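Local structure of putative polyphosphate kinase 2 family protein (Arthrobacter aurescens, 3RHF) at residues R75-A86 with Q177-I188. The protein probably acts as a polyphosphate kinase of the PPK2 family, moving phosphate groups between polyphosphate and nucleotides. Residues are numbered along the deposited sequence; the frame is centred on the assembly and turned at random.
Sequences RLLLILQAMDTA and QGTTIVKVMLNI. With PO4 (phosphate ion), chain I.
Arg75 to Gln81 pair in parallel with Thr179 to Met185, their strand axes 20° apart and 4.5 Å at closest approach, through eight backbone hydrogen bonds running from Arg75 N to Gly178 O at one end to Leu186 N to Gln81 O at the other. The bonds shift in character along the pair: the first is long at 3.3 Å (Arg75 N to Gly178 O), with the donor well above the carbonyl plane, whereas Val184 N meets Ile79 O almost head-on, at a C=O...N angle of 177°. On the face bearing Leu76, Leu78 and Leu80, the side chain of Leu78 slants across that of Val182, CD1 to CG1 3.6 Å, and Leu80 lies alongside Val184, its CD2 only 3.4 Å from Val184 CG1. That valine branch is anti to its own backbone N (chi1 157°), which turns it to Leu80. Helix 250-266 packs over this face, touching Leu76, Leu78, Val182 and Val184. In the five-stranded parallel sheet, order 2-3-1-4-5, of a P-loop kinase fold, strand 75-82 is the middle strand and 179-187 lies next to it; after strand 75-82 the chain turns into the phosphate-binding loop, where a phosphate ion, probably from the crystallisation liquor, is held by Thr85 N (nearly straight, 2.8 Å to O1), Gly87 N, Gly89 N and Lys88 NZ. On the other face, Ile79 CD1 reaches Ile181 CG2 at 4.0 Å, and the side chain of Ile79 lies alongside Lys183, CD1 against CG and CD; the buried Lys183 ammonium is held by a salt bridge to Glu171 and hydrogen bonds to Tyr143 OH, Thr235 O and Ala240 O. Arg75 lays CG and CD against Thr179 OG1, while its NH1 hydrogen-bonds to Pro73 O. Beyond the strands, the side chains of Ile188 and Thr85 cross at about a right angle, Ile188 CD1 meeting Thr85 CG2 and resting 3.8 Å from Ala86 CB, so the residue just after strand 179-187 packs on the type II turn Met83 to Ala86.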
loop_
_atom_site.group_PDB
_atom_site.type_symbol
_atom_site.label_atom_id
_atom_site.label_comp_id
_atom_site.label_asym_id
_atom_site.label_seq_id
_atom_site.Cartn_x
_atom_site.Cartn_y
_atom_site.Cartn_z
ATOM N N ARG A 75 -9.490 -6.867 -14.513
ATOM C CA ARG A 75 -8.464 -6.514 -13.553
ATOM C C ARG A 75 -7.333 -5.859 -14.321
ATOM O O ARG A 75 -7.393 -5.768 -15.527
ATOM C CB ARG A 75 -7.960 -7.763 -12.865
ATOM C CG ARG A 75 -7.325 -8.746 -13.829
ATOM C CD ARG A 75 -7.377 -10.153 -13.281
ATOM N NE ARG A 75 -8.614 -10.785 -13.680
ATOM C CZ ARG A 75 -9.040 -11.955 -13.255
ATOM N NH1 ARG A 75 -10.180 -12.413 -13.717
ATOM N NH2 ARG A 75 -8.349 -12.662 -12.372
ATOM N N LEU A 76 -6.304 -5.420 -13.624
ATOM C CA LEU A 76 -5.252 -4.679 -14.247
ATOM C C LEU A 76 -3.909 -5.048 -13.666
ATOM O O LEU A 76 -3.794 -5.374 -12.511
ATOM C CB LEU A 76 -5.538 -3.169 -14.086
ATOM C CG LEU A 76 -4.761 -2.225 -15.033
ATOM C CD1 LEU A 76 -5.609 -1.157 -15.634
ATOM C CD2 LEU A 76 -3.648 -1.592 -14.316
ATOM N N LEU A 77 -2.879 -4.983 -14.493
ATOM C CA LEU A 77 -1.512 -5.363 -14.117
ATOM C C LEU A 77 -0.542 -4.346 -14.725
ATOM O O LEU A 77 -0.390 -4.262 -15.963
ATOM C CB LEU A 77 -1.166 -6.789 -14.604
ATOM C CG LEU A 77 0.256 -7.339 -14.273
ATOM C CD1 LEU A 77 0.552 -7.331 -12.753
ATOM C CD2 LEU A 77 0.588 -8.717 -14.851
ATOM N N LEU A 78 0.082 -3.576 -13.821
ATOM C CA LEU A 78 1.123 -2.657 -14.133
ATOM C C LEU A 78 2.452 -3.345 -13.927
ATOM O O LEU A 78 2.741 -3.812 -12.805
ATOM C CB LEU A 78 1.023 -1.463 -13.217
ATOM C CG LEU A 78 2.053 -0.329 -13.351
ATOM C CD1 LEU A 78 1.929 0.410 -14.716
ATOM C CD2 LEU A 78 1.886 0.652 -12.210
ATOM N N ILE A 79 3.248 -3.414 -15.008
ATOM C CA ILE A 79 4.613 -3.910 -14.979
ATOM C C ILE A 79 5.598 -2.771 -15.162
ATOM O O ILE A 79 5.623 -2.125 -16.224
ATOM C CB ILE A 79 4.925 -4.995 -16.116
ATOM C CG1 ILE A 79 4.002 -6.215 -15.981
ATOM C CG2 ILE A 79 6.334 -5.459 -16.005
ATOM C CD1 ILE A 79 4.072 -7.237 -17.077
ATOM N N LEU A 80 6.450 -2.591 -14.152
ATOM C CA LEU A 80 7.578 -1.660 -14.240
ATOM C C LEU A 80 8.941 -2.325 -14.365
ATOM O O LEU A 80 9.294 -3.151 -13.542
ATOM C CB LEU A 80 7.624 -0.771 -13.053
ATOM C CG LEU A 80 6.405 0.109 -13.008
ATOM C CD1 LEU A 80 6.223 0.543 -11.542
ATOM C CD2 LEU A 80 6.557 1.288 -13.951
ATOM N N GLN A 81 9.697 -1.943 -15.390
ATOM C CA GLN A 81 11.132 -2.273 -15.473
ATOM C C GLN A 81 11.923 -1.003 -15.630
ATOM O O GLN A 81 11.461 -0.048 -16.293
ATOM C CB GLN A 81 11.405 -3.150 -16.685
ATOM C CG GLN A 81 10.741 -4.534 -16.647
ATOM C CD GLN A 81 11.481 -5.487 -15.788
ATOM O OE1 GLN A 81 10.921 -6.448 -15.301
ATOM N NE2 GLN A 81 12.740 -5.227 -15.579
ATOM N N ALA A 82 13.112 -0.992 -15.029
ATOM C CA ALA A 82 14.052 0.105 -15.164
ATOM C C ALA A 82 15.379 -0.223 -14.499
ATOM O O ALA A 82 15.423 -1.038 -13.616
ATOM C CB ALA A 82 13.491 1.372 -14.569
HETATM N N MSE A 83 16.440 0.463 -14.903
HETATM C CA MSE A 83 17.726 0.389 -14.239
HETATM C C MSE A 83 17.622 1.021 -12.846
HETATM O O MSE A 83 16.725 1.853 -12.599
HETATM C CB MSE A 83 18.769 1.156 -15.073
HETATM C CG MSE A 83 18.903 0.683 -16.517
HETATM SE SE MSE A 83 19.497 -1.203 -16.702
HETATM C CE MSE A 83 21.194 -1.085 -15.701
ATOM N N ASP A 84 18.536 0.649 -11.947
ATOM C CA ASP A 84 18.449 1.112 -10.574
ATOM C C ASP A 84 18.628 2.594 -10.583
ATOM O O ASP A 84 19.327 3.111 -11.449
ATOM C CB ASP A 84 19.482 0.457 -9.642
ATOM C CG ASP A 84 19.136 -1.023 -9.295
ATOM O OD1 ASP A 84 17.946 -1.429 -9.312
ATOM O OD2 ASP A 84 20.076 -1.799 -9.002
ATOM N N THR A 85 17.985 3.300 -9.640
ATOM C CA THR A 85 18.049 4.749 -9.632
ATOM C C THR A 85 16.955 5.376 -10.507
ATOM O O THR A 85 16.598 6.535 -10.303
ATOM C CB THR A 85 19.504 5.160 -10.085
ATOM O OG1 THR A 85 20.243 5.594 -8.936
ATOM C CG2 THR A 85 19.511 6.151 -11.162
ATOM N N ALA A 86 16.402 4.638 -11.472
ATOM C CA ALA A 86 15.437 5.230 -12.450
ATOM C C ALA A 86 14.098 5.638 -11.811
ATOM O O ALA A 86 13.272 6.307 -12.439
ATOM C CB ALA A 86 15.177 4.291 -13.575
ATOM N N GLN A 177 -8.053 -13.873 -19.888
ATOM C CA GLN A 177 -8.703 -14.052 -18.595
ATOM C C GLN A 177 -9.270 -12.724 -17.989
ATOM O O GLN A 177 -9.776 -12.706 -16.876
ATOM C CB GLN A 177 -7.703 -14.732 -17.637
ATOM C CG GLN A 177 -7.340 -16.212 -17.992
ATOM C CD GLN A 177 -5.955 -16.690 -17.484
ATOM O OE1 GLN A 177 -5.355 -16.100 -16.592
ATOM N NE2 GLN A 177 -5.449 -17.775 -18.091
ATOM N N GLY A 178 -9.175 -11.599 -18.697
ATOM C CA GLY A 178 -9.637 -10.316 -18.107
ATOM C C GLY A 178 -8.628 -9.213 -17.754
ATOM O O GLY A 178 -9.023 -8.068 -17.534
ATOM N N THR A 179 -7.339 -9.542 -17.749
ATOM C CA THR A 179 -6.299 -8.625 -17.337
ATOM C C THR A 179 -5.944 -7.647 -18.412
ATOM O O THR A 179 -5.630 -8.057 -19.500
ATOM C CB THR A 179 -5.052 -9.395 -17.014
ATOM O OG1 THR A 179 -5.376 -10.370 -16.016
ATOM C CG2 THR A 179 -3.974 -8.474 -16.476
ATOM N N THR A 180 -6.022 -6.356 -18.132
ATOM C CA THR A 180 -5.374 -5.371 -18.989
ATOM C C THR A 180 -3.944 -5.130 -18.525
ATOM O O THR A 180 -3.716 -4.685 -17.385
ATOM C CB THR A 180 -6.115 -4.045 -19.015
ATOM O OG1 THR A 180 -7.459 -4.272 -19.470
ATOM C CG2 THR A 180 -5.409 -3.066 -19.981
ATOM N N ILE A 181 -2.977 -5.376 -19.415
ATOM C CA ILE A 181 -1.565 -5.317 -19.014
ATOM C C ILE A 181 -0.956 -4.036 -19.459
ATOM O O ILE A 181 -0.859 -3.789 -20.641
ATOM C CB ILE A 181 -0.706 -6.512 -19.583
ATOM C CG1 ILE A 181 -1.207 -7.842 -19.014
ATOM C CG2 ILE A 181 0.847 -6.297 -19.313
ATOM C CD1 ILE A 181 -0.693 -9.091 -19.788
ATOM N N VAL A 182 -0.514 -3.236 -18.500
ATOM C CA VAL A 182 0.197 -1.984 -18.785
ATOM C C VAL A 182 1.699 -2.114 -18.511
ATOM O O VAL A 182 2.103 -2.134 -17.332
ATOM C CB VAL A 182 -0.327 -0.860 -17.925
ATOM C CG1 VAL A 182 0.573 0.320 -18.050
ATOM C CG2 VAL A 182 -1.753 -0.491 -18.345
ATOM N N LYS A 183 2.520 -2.174 -19.567
ATOM C CA LYS A 183 3.957 -2.380 -19.404
ATOM C C LYS A 183 4.722 -1.051 -19.567
ATOM O O LYS A 183 4.541 -0.328 -20.548
ATOM C CB LYS A 183 4.494 -3.420 -20.397
ATOM C CG LYS A 183 3.782 -4.767 -20.335
ATOM C CD LYS A 183 4.570 -5.926 -21.017
ATOM C CE LYS A 183 4.700 -5.808 -22.562
ATOM N NZ LYS A 183 4.547 -7.103 -23.327
ATOM N N VAL A 184 5.548 -0.724 -18.590
ATOM C CA VAL A 184 6.244 0.542 -18.583
ATOM C C VAL A 184 7.726 0.311 -18.363
ATOM O O VAL A 184 8.158 -0.433 -17.451
ATOM C CB VAL A 184 5.695 1.470 -17.489
ATOM C CG1 VAL A 184 6.720 2.493 -17.120
ATOM C CG2 VAL A 184 4.401 2.118 -17.970
HETATM N N MSE A 185 8.531 0.934 -19.214
HETATM C CA MSE A 185 9.983 0.982 -18.956
HETATM C C MSE A 185 10.388 2.406 -18.683
HETATM O O MSE A 185 10.177 3.299 -19.497
HETATM C CB MSE A 185 10.768 0.406 -20.100
HETATM C CG MSE A 185 12.271 0.224 -19.750
HETATM SE SE MSE A 185 13.410 1.459 -20.805
HETATM C CE MSE A 185 15.219 0.801 -20.230
ATOM N N LEU A 186 10.946 2.623 -17.511
ATOM C CA LEU A 186 11.451 3.945 -17.156
ATOM C C LEU A 186 12.881 4.115 -17.653
ATOM O O LEU A 186 13.776 3.439 -17.180
ATOM C CB LEU A 186 11.437 4.151 -15.628
ATOM C CG LEU A 186 10.125 3.941 -14.924
ATOM C CD1 LEU A 186 10.413 4.118 -13.469
ATOM C CD2 LEU A 186 9.092 4.919 -15.458
ATOM N N ASN A 187 13.091 5.054 -18.561
ATOM C CA ASN A 187 14.352 5.184 -19.268
ATOM C C ASN A 187 15.124 6.441 -18.773
ATOM O O ASN A 187 14.693 7.601 -18.927
ATOM C CB ASN A 187 14.020 5.242 -20.753
ATOM C CG ASN A 187 15.227 5.270 -21.648
ATOM O OD1 ASN A 187 16.167 4.476 -21.511
ATOM N ND2 ASN A 187 15.167 6.126 -22.637
ATOM N N ILE A 188 16.252 6.207 -18.133
ATOM C CA ILE A 188 17.141 7.313 -17.796
ATOM C C ILE A 188 18.422 7.139 -18.564
ATOM O O ILE A 188 18.772 6.016 -18.967
ATOM C CB ILE A 188 17.419 7.437 -16.288
ATOM C CG1 ILE A 188 18.109 6.170 -15.732
ATOM C CG2 ILE A 188 16.091 7.775 -15.557
ATOM C CD1 ILE A 188 18.433 6.223 -14.240
HETATM P P PO4 I . 14.815 2.349 -8.595
HETATM O O1 PO4 I . 16.178 1.735 -8.122
HETATM O O2 PO4 I . 14.965 3.922 -8.328
HETATM O O3 PO4 I . 14.484 2.082 -10.099
HETATM O O4 PO4 I . 13.672 1.713 -7.741
#